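Local atomic coordinates of heme-binding protein A / AI-2 binding protein A (PDB entry 6OFQ), a protein that binds peptides in the periplasm as the substrate-binding component of an ABC transporter and probably hands them over for import. Residues A[113-116]-A[117-120]; A[457-461]-A[462-466]. All coordinates share one frame; numbering follows the deposited sequence. Where two conformers were deposited one is given.

Contact 1. Residues A[113-116]-A[117-120]; sequences EFSA and KDVL
Phe114, Ser115 and Asp118 meet where the chain enters helix 116-127, in a type I turn closed from Asp118 N to Ser115 O (2.9 Å). A second bond runs the other way: Ser115 N donates its N-H to Asp118 OD2 at 2.9 Å, meeting the oxygen on its anti side, 20° out of the carboxylate plane. Aspartate suits this place because its short chain can reach back three residues, and its charge would probably be favoured at the start of a helix. CG lies beside the backbone N of Asp118 (chi1 -56°), which turns OD2 back toward Ser115, while OD1 accepts from Lys189 N and fixes the carboxylate's rotation. Apolar contact continues alongside: the edge of the Phe114 ring, at CE1, meets Val119 CG2 at 3.7 Å, apolar groups suited to face Leu96 of strand 91-96, where Ala116 also packs. Lys117 points its amine to a salt bridge with Asp190. Two waters join the polar groups; serine suits its place because OG holds both. One donates to Asp118 OD2 and to Glu113 O and accepts from Ser115 OG; the other donates to Ser115 OG and accepts from Lys117 N at 3.1 Å.

Contact 2. Residues A[457-461]-A[462-466]; sequences SFYKS and DAFSD
Tyr459 CE2 sits over one face of the Phe464 ring, nearer its rim than its middle, and comes to 3.8 Å from Phe464 CD2. The ring planes stand at 58° with centroids 5.3 Å apart, an oblique aromatic contact. Around the pair, Trp443 and Ile491 touch both residues, and Leu439 and Ala487 reach Phe464. Tyrosine suits its place because its ring packs with these apolar neighbours while its hydroxyl is hydrogen-bonded to Asp494 OD2.

Beside the rings the chain begins helix 462-473, with Ser461 as N-cap. Its OG accepts from Phe464 N at 3.1 Å, and a serine fits because its short hydroxyl arm can fold back onto the first turn. Ser461 O takes two donors from one residue, Ser465 N at 2.9 Å and Ser465 OG at 3.0 Å, arriving from opposite faces of the carbonyl plane. Ser465 OG also accepts from Lys445 N and from a water that donates to Tyr459 O and accepts from Ser461 N. The Lys445 amine in turn makes a salt bridge with Asp462 OD1, whose negative charge would probably be favoured near the helix start. Two hydroxyls thus serve the polar atoms here: Ser461 OG caps the N-H of Phe464, and Ser465 OG links Ser461 O, the water and Lys445 N.

Contact 1 comes first along the chain and contact 2 more than 300 residues later; their centres are about 37 Å apart and their nearest atoms about 27 Å. Each lies where a loop passes into a helix, 116-127 in one case and 462-473 in the other, but the surroundings differ. Helix 116-127 rests on the five-stranded antiparallel sheet that includes strands 91-96, 153-160 and 163-168. Helix 462-473 instead packs against helices 436-443 and 477-494, while the loop before it, at Ser457, meets the end of strand 292-298 in the large mixed sheet. The two helix starts therefore belong to separate parts of the fold, consistent with the multidomain build of type II peptide-binding proteins.

Contact 1. Residues A[113-116]-A[117-120]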
ATOM      1  N   GLU A 113     -10.883  12.462  24.958  1.00 11.19           N
ATOM      2  CA  GLU A 113      -9.575  13.003  24.592  1.00 10.44           C
ATOM      3  C   GLU A 113      -8.574  11.853  24.389  1.00 10.10           C
ATOM      4  O   GLU A 113      -8.431  10.944  25.184  1.00 10.15           O
ATOM      5  CB  GLU A 113      -9.061  13.969  25.686  1.00 11.37           C
ATOM      6  CG  GLU A 113      -7.786  14.702  25.309  1.00 12.25           C
ATOM      7  CD  GLU A 113      -7.199  15.582  26.422  1.00 14.19           C
ATOM      8  OE1 GLU A 113      -7.803  15.502  27.524  1.00 20.56           O
ATOM      9  OE2 GLU A 113      -6.182  16.280  26.264  1.00 12.17           O
ATOM     10  N   PHE A 114      -7.849  11.945  23.265  1.00  8.30           N
ATOM     11  CA  PHE A 114      -6.726  11.068  22.931  1.00  7.68           C
ATOM     12  C   PHE A 114      -5.622  11.199  23.992  1.00  6.90           C
ATOM     13  O   PHE A 114      -5.291  12.289  24.443  1.00  7.48           O
ATOM     14  CB  PHE A 114      -6.201  11.483  21.547  1.00  6.77           C
ATOM     15  CG  PHE A 114      -4.779  11.051  21.270  1.00  5.97           C
ATOM     16  CD1 PHE A 114      -4.469   9.726  21.070  1.00  6.33           C
ATOM     17  CD2 PHE A 114      -3.772  11.987  21.259  1.00  6.12           C
ATOM     18  CE1 PHE A 114      -3.155   9.309  20.908  1.00  6.50           C
ATOM     19  CE2 PHE A 114      -2.457  11.599  21.008  1.00  5.62           C
ATOM     20  CZ  PHE A 114      -2.184  10.269  20.831  1.00  5.98           C
ATOM     21  N   SER A 115      -5.066  10.067  24.357  1.00  7.81           N
ATOM     22  CA  SER A 115      -3.973  10.035  25.294  1.00  7.90           C
ATOM     23  C   SER A 115      -3.135   8.785  25.047  1.00  7.49           C
ATOM     24  O   SER A 115      -3.407   7.922  24.187  1.00  6.98           O
ATOM     25  CB  SER A 115      -4.537  10.120  26.736  1.00  8.57           C
ATOM     26  OG  SER A 115      -5.171   8.917  27.074  1.00  9.37           O
ATOM     27  N   ALA A 116      -2.145   8.591  25.934  1.00  7.02           N
ATOM     28  CA  ALA A 116      -1.207   7.524  25.782  1.00  6.41           C
ATOM     29  C   ALA A 116      -1.847   6.141  25.768  1.00  6.72           C
ATOM     30  O   ALA A 116      -1.359   5.212  25.107  1.00  6.30           O
ATOM     31  CB  ALA A 116      -0.132   7.651  26.845  1.00  7.60           C
ATOM     32  N   LYS A 117      -2.945   5.944  26.505  0.50  6.80           N
ATOM     33  CA  LYS A 117      -3.585   4.637  26.499  0.50  7.63           C
ATOM     34  C   LYS A 117      -4.104   4.191  25.132  0.50  6.63           C
ATOM     35  O   LYS A 117      -4.202   3.000  24.874  0.50  6.17           O
ATOM     36  CB  LYS A 117      -4.731   4.559  27.518  0.50  8.59           C
ATOM     37  CG  LYS A 117      -6.006   5.314  27.195  0.50 10.18           C
ATOM     38  CD  LYS A 117      -7.041   5.020  28.279  0.50 11.95           C
ATOM     39  CE  LYS A 117      -8.430   5.491  27.890  0.50 13.83           C
ATOM     40  NZ  LYS A 117      -9.412   5.380  29.005  0.50 15.06           N
ATOM     41  N   ASP A 118      -4.373   5.152  24.261  1.00  6.36           N
ATOM     42  CA  ASP A 118      -4.873   4.847  22.921  1.00  6.59           C
ATOM     43  C   ASP A 118      -3.707   4.369  22.053  1.00  6.08           C
ATOM     44  O   ASP A 118      -3.873   3.498  21.201  1.00  6.40           O
ATOM     45  CB  ASP A 118      -5.529   6.045  22.276  1.00  5.78           C
ATOM     46  CG  ASP A 118      -6.667   6.601  23.157  1.00  5.79           C
ATOM     47  OD1 ASP A 118      -7.524   5.710  23.370  1.00  7.29           O
ATOM     48  OD2 ASP A 118      -6.679   7.810  23.466  1.00  6.49           O
ATOM     49  N   VAL A 119      -2.516   4.908  22.288  1.00  5.64           N
ATOM     50  CA  VAL A 119      -1.299   4.410  21.615  1.00  5.81           C
ATOM     51  C   VAL A 119      -1.005   2.985  22.056  1.00  5.59           C
ATOM     52  O   VAL A 119      -0.746   2.111  21.261  1.00  5.49           O
ATOM     53  CB  VAL A 119      -0.124   5.358  21.807  1.00  5.81           C
ATOM     54  CG1 VAL A 119       1.087   4.878  21.039  1.00  5.99           C
ATOM     55  CG2 VAL A 119      -0.464   6.793  21.426  1.00  6.49           C
ATOM     56  N   LEU A 120      -0.976   2.755  23.379  1.00  4.94           N
ATOM     57  CA  LEU A 120      -0.808   1.427  23.932  1.00  6.45           C
ATOM     58  C   LEU A 120      -1.832   0.496  23.358  1.00  6.07           C
ATOM     59  O   LEU A 120      -1.485  -0.584  22.908  1.00  6.46           O
ATOM     60  CB  LEU A 120      -0.874   1.414  25.475  1.00  7.36           C
ATOM     61  CG  LEU A 120       0.225   2.172  26.221  1.00  8.25           C
ATOM     62  CD1 LEU A 120       0.037   1.905  27.724  1.00  8.90           C
ATOM     63  CD2 LEU A 120       1.579   1.658  25.768  1.00  8.85           C
TER
HETATM   64  O   HOH W   1      -7.544   8.475  25.880  1.00 12.47           O
HETATM   65  O   HOH W   2      -3.737   7.585  28.990  1.00 16.68           O

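Contact 2. Residues A[457-461]-A[462-466]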
ATOM      1  N   SER A 457       5.799 -14.269  -3.660  1.00  5.41           N
ATOM      2  CA  SER A 457       6.686 -15.239  -4.308  1.00  5.67           C
ATOM      3  C   SER A 457       7.235 -16.292  -3.345  1.00  5.63           C
ATOM      4  O   SER A 457       7.960 -17.194  -3.708  1.00  6.04           O
ATOM      5  CB  SER A 457       7.869 -14.526  -5.002  1.00  5.60           C
ATOM      6  OG  SER A 457       7.414 -13.813  -6.128  1.00  5.91           O
ATOM      7  N   PHE A 458       6.943 -16.092  -2.061  1.00  6.03           N
ATOM      8  CA  PHE A 458       7.543 -16.864  -0.968  1.00  7.06           C
ATOM      9  C   PHE A 458       9.059 -16.935  -1.115  1.00  6.97           C
ATOM     10  O   PHE A 458       9.703 -17.983  -1.005  1.00  7.57           O
ATOM     11  CB  PHE A 458       6.917 -18.281  -0.881  1.00  8.26           C
ATOM     12  CG  PHE A 458       5.482 -18.286  -0.388  1.00 11.98           C
ATOM     13  CD1 PHE A 458       4.438 -17.987  -1.208  1.00 14.07           C
ATOM     14  CD2 PHE A 458       5.211 -18.406   0.965  1.00 17.31           C
ATOM     15  CE1 PHE A 458       3.129 -17.927  -0.753  1.00 14.39           C
ATOM     16  CE2 PHE A 458       3.902 -18.466   1.400  1.00 21.73           C
ATOM     17  CZ  PHE A 458       2.855 -18.190   0.557  1.00 15.37           C
ATOM     18  N   TYR A 459       9.641 -15.780  -1.440  1.00  5.40           N
ATOM     19  CA  TYR A 459      11.072 -15.739  -1.655  1.00  5.32           C
ATOM     20  C   TYR A 459      11.820 -15.842  -0.334  1.00  6.04           C
ATOM     21  O   TYR A 459      11.626 -14.982   0.524  1.00  5.31           O
ATOM     22  CB  TYR A 459      11.441 -14.444  -2.371  1.00  5.38           C
ATOM     23  CG  TYR A 459      12.882 -14.229  -2.712  1.00  4.71           C
ATOM     24  CD1 TYR A 459      13.668 -15.192  -3.315  1.00  4.63           C
ATOM     25  CD2 TYR A 459      13.503 -13.023  -2.394  1.00  4.41           C
ATOM     26  CE1 TYR A 459      15.020 -14.996  -3.572  1.00  4.76           C
ATOM     27  CE2 TYR A 459      14.828 -12.818  -2.688  1.00  4.96           C
ATOM     28  CZ  TYR A 459      15.609 -13.760  -3.320  1.00  4.52           C
ATOM     29  OH  TYR A 459      16.909 -13.441  -3.580  1.00  5.66           O
ATOM     30  N   LYS A 460      12.655 -16.855  -0.216  1.00  6.97           N
ATOM     31  CA  LYS A 460      13.408 -17.097   1.019  1.00  6.96           C
ATOM     32  C   LYS A 460      14.892 -17.229   0.697  1.00  8.02           C
ATOM     33  O   LYS A 460      15.358 -18.271   0.264  1.00 11.85           O
ATOM     34  CB  LYS A 460      12.902 -18.397   1.647  1.00  7.75           C
ATOM     35  CG  LYS A 460      11.465 -18.316   2.094  1.00  9.31           C
ATOM     36  CD  LYS A 460      10.934 -19.599   2.727  1.00 11.02           C
ATOM     37  CE  LYS A 460      11.805 -19.999   3.897  1.00 16.46           C
ATOM     38  NZ  LYS A 460      11.037 -21.152   4.444  1.00 21.38           N
ATOM     39  N   SER A 461      15.619 -16.132   0.868  1.00  7.23           N
ATOM     40  CA  SER A 461      17.044 -16.116   0.647  1.00  7.34           C
ATOM     41  C   SER A 461      17.662 -15.520   1.906  1.00  7.23           C
ATOM     42  O   SER A 461      17.423 -14.350   2.254  1.00  6.04           O
ATOM     43  CB  SER A 461      17.446 -15.253  -0.543  1.00  7.46           C
ATOM     44  OG  SER A 461      18.840 -14.941  -0.516  1.00  7.20           O
ATOM     45  N   ASP A 462      18.542 -16.304   2.539  1.00  9.34           N
ATOM     46  CA  ASP A 462      19.311 -15.797   3.665  1.00 10.46           C
ATOM     47  C   ASP A 462      20.290 -14.689   3.300  1.00  9.16           C
ATOM     48  O   ASP A 462      20.413 -13.653   3.975  1.00  8.57           O
ATOM     49  CB  ASP A 462      20.136 -16.879   4.357  1.00 13.62           C
ATOM     50  CG  ASP A 462      19.281 -17.727   5.265  1.00 18.85           C
ATOM     51  OD1 ASP A 462      18.415 -17.151   5.979  1.00 18.95           O
ATOM     52  OD2 ASP A 462      19.579 -18.938   5.185  1.00 20.54           O
ATOM     53  N   ALA A 463      20.981 -14.843   2.177  1.00  7.67           N
ATOM     54  CA  ALA A 463      21.947 -13.854   1.764  1.00  8.95           C
ATOM     55  C   ALA A 463      21.271 -12.490   1.508  1.00  7.97           C
ATOM     56  O   ALA A 463      21.745 -11.405   1.887  1.00  8.87           O
ATOM     57  CB  ALA A 463      22.712 -14.376   0.543  1.00 10.44           C
ATOM     58  N   PHE A 464      20.085 -12.514   0.886  1.00  7.39           N
ATOM     59  CA  PHE A 464      19.347 -11.301   0.551  1.00  6.75           C
ATOM     60  C   PHE A 464      18.839 -10.733   1.867  1.00  5.54           C
ATOM     61  O   PHE A 464      19.025  -9.517   2.160  1.00  5.38           O
ATOM     62  CB  PHE A 464      18.178 -11.657  -0.345  1.00  6.41           C
ATOM     63  CG  PHE A 464      17.223 -10.555  -0.645  1.00  5.41           C
ATOM     64  CD1 PHE A 464      17.554  -9.632  -1.629  1.00  5.53           C
ATOM     65  CD2 PHE A 464      16.009 -10.478  -0.003  1.00  5.74           C
ATOM     66  CE1 PHE A 464      16.676  -8.623  -1.929  1.00  5.55           C
ATOM     67  CE2 PHE A 464      15.083  -9.530  -0.353  1.00  5.77           C
ATOM     68  CZ  PHE A 464      15.450  -8.596  -1.296  1.00  5.47           C
ATOM     69  N   SER A 465      18.179 -11.555   2.676  1.00  5.72           N
ATOM     70  CA  SER A 465      17.558 -11.076   3.895  1.00  5.80           C
ATOM     71  C   SER A 465      18.557 -10.551   4.937  1.00  5.54           C
ATOM     72  O   SER A 465      18.327  -9.460   5.483  1.00  5.64           O
ATOM     73  CB  SER A 465      16.682 -12.143   4.510  1.00  6.23           C
ATOM     74  OG  SER A 465      15.572 -12.505   3.690  1.00  5.64           O
ATOM     75  N   ASP A 466      19.740 -11.149   4.938  1.00  6.03           N
ATOM     76  CA  ASP A 466      20.764 -10.717   5.898  1.00  6.99           C
ATOM     77  C   ASP A 466      21.259  -9.332   5.532  1.00  6.31           C
ATOM     78  O   ASP A 466      21.557  -8.481   6.407  1.00  6.48           O
ATOM     79  CB  ASP A 466      21.934 -11.676   5.957  1.00  8.36           C
ATOM     80  CG  ASP A 466      21.627 -13.000   6.700  1.00 10.28           C
ATOM     81  OD1 ASP A 466      20.578 -13.086   7.349  1.00 13.82           O
ATOM     82  OD2 ASP A 466      22.470 -13.922   6.505  1.00 17.30           O
TER
HETATM   83  O   HOH W   3      14.008 -13.754   1.263  1.00  6.41           O